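PDB 6NAL: thiol-activated cytolysin from Desulfobulbus propionicus, which forms pores in target membranes as a toxin of the cholesterol-dependent cytolysin family, probably by assembling there into oligomers. Local coordinates for the interface of chains A and B. Numbering follows the deposited sequence. Chains: chain A/B, Thiol-activated cytolysin.

The interface of chains A and B. Residues chain A 52-54; chain B 393-396.
Strand 44-59 of chain A meets strand 393-400 of chain B side by side in a short parallel beta pairing between two copies of this thiol-activated cytolysin. The register follows from two parallel bridges, A:Cys53 with B:Lys394 and A:Ser54 with B:Val395. A:Ser54 is used twice: its amide N donates to the carbonyl O of B:Lys394 at 3.0 Å, and its own carbonyl O accepts from the amide N of B:Ile396 at 3.0 Å. The first bond is the straighter, 161° at the hydrogen against 146° for the second. A weak bond from the amide N of B:Lys394 to the carbonyl O of A:Lys52, 3.3 Å, extends the ladder.

Side chains pack over both faces of the pairing. On one, B:Leu393 points its CD2 methyl at the stem of A:Lys52, 3.6 Å from CG, and the two side chains cross obliquely. With the A:Lys52 chain bent at its third torsion, CE of A:Lys52 lies 3.8 Å from CD2 of B:Leu393; a further bend at the fourth turns NZ. The other methyl of B:Leu393, CD1, faces CB of A:Ser54. With chi1 at 84°, the A:Ser54 hydroxyl sits between its backbone N and carbonyl carbon, where OG lies against both methyls of B:Val395, 3.7 Å from CG2; this contact is van der Waals in character.

On the opposite face, A:Cys53 SG lies alongside the extended aliphatic chain of B:Lys394, 4.0 Å from CD. The structure alone does not show whether this two-fold symmetric dimer, of which the patch is a part, forms in solution or during pore assembly.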
# COMPACT_ATOMS: atom_id res chain seq x y z
N LYS A 52 1.32 -9.21 -9.37
CA LYS A 52 0.77 -10.01 -10.44
C LYS A 52 -0.74 -9.81 -10.41
O LYS A 52 -1.36 -10.02 -9.36
CB LYS A 52 1.14 -11.47 -10.24
CG LYS A 52 0.68 -12.37 -11.38
CD LYS A 52 1.25 -13.80 -11.28
CE LYS A 52 0.21 -14.82 -11.81
NZ LYS A 52 0.71 -15.94 -12.64
N CYS A 53 -1.30 -9.41 -11.56
CA CYS A 53 -2.72 -9.15 -11.71
C CYS A 53 -3.23 -9.79 -12.99
O CYS A 53 -2.47 -10.08 -13.90
CB CYS A 53 -3.09 -7.66 -11.84
SG CYS A 53 -2.37 -6.63 -10.63
N SER A 54 -4.55 -9.96 -13.05
CA SER A 54 -5.24 -10.32 -14.26
C SER A 54 -6.43 -9.38 -14.47
O SER A 54 -6.98 -8.81 -13.53
CB SER A 54 -5.65 -11.78 -14.23
OG SER A 54 -6.86 -11.99 -13.57
N LEU B 393 -3.30 -13.99 -7.06
CA LEU B 393 -3.65 -13.10 -8.14
C LEU B 393 -4.60 -12.01 -7.68
O LEU B 393 -5.65 -12.29 -7.08
CB LEU B 393 -4.28 -13.92 -9.25
CG LEU B 393 -3.49 -14.08 -10.55
CD1 LEU B 393 -4.44 -14.52 -11.63
CD2 LEU B 393 -2.86 -12.79 -10.92
N LYS B 394 -4.25 -10.77 -7.95
CA LYS B 394 -5.23 -9.69 -7.86
C LYS B 394 -6.07 -9.73 -9.15
O LYS B 394 -5.58 -9.44 -10.24
CB LYS B 394 -4.52 -8.36 -7.65
CG LYS B 394 -5.46 -7.19 -7.46
CD LYS B 394 -4.68 -5.87 -7.52
CE LYS B 394 -5.64 -4.68 -7.38
NZ LYS B 394 -4.96 -3.37 -7.67
N VAL B 395 -7.32 -10.12 -9.05
CA VAL B 395 -8.19 -10.22 -10.23
C VAL B 395 -9.09 -8.99 -10.31
O VAL B 395 -9.70 -8.60 -9.30
CB VAL B 395 -9.02 -11.50 -10.20
CG1 VAL B 395 -9.95 -11.62 -11.34
CG2 VAL B 395 -8.12 -12.73 -10.16
N ILE B 396 -9.19 -8.41 -11.51
CA ILE B 396 -9.96 -7.18 -11.77
C ILE B 396 -10.97 -7.54 -12.84
O ILE B 396 -10.59 -7.88 -13.97
CB ILE B 396 -9.06 -6.02 -12.22
CG1 ILE B 396 -8.03 -5.73 -11.13
CG2 ILE B 396 -9.87 -4.77 -12.51
CD1 ILE B 396 -6.81 -4.94 -11.64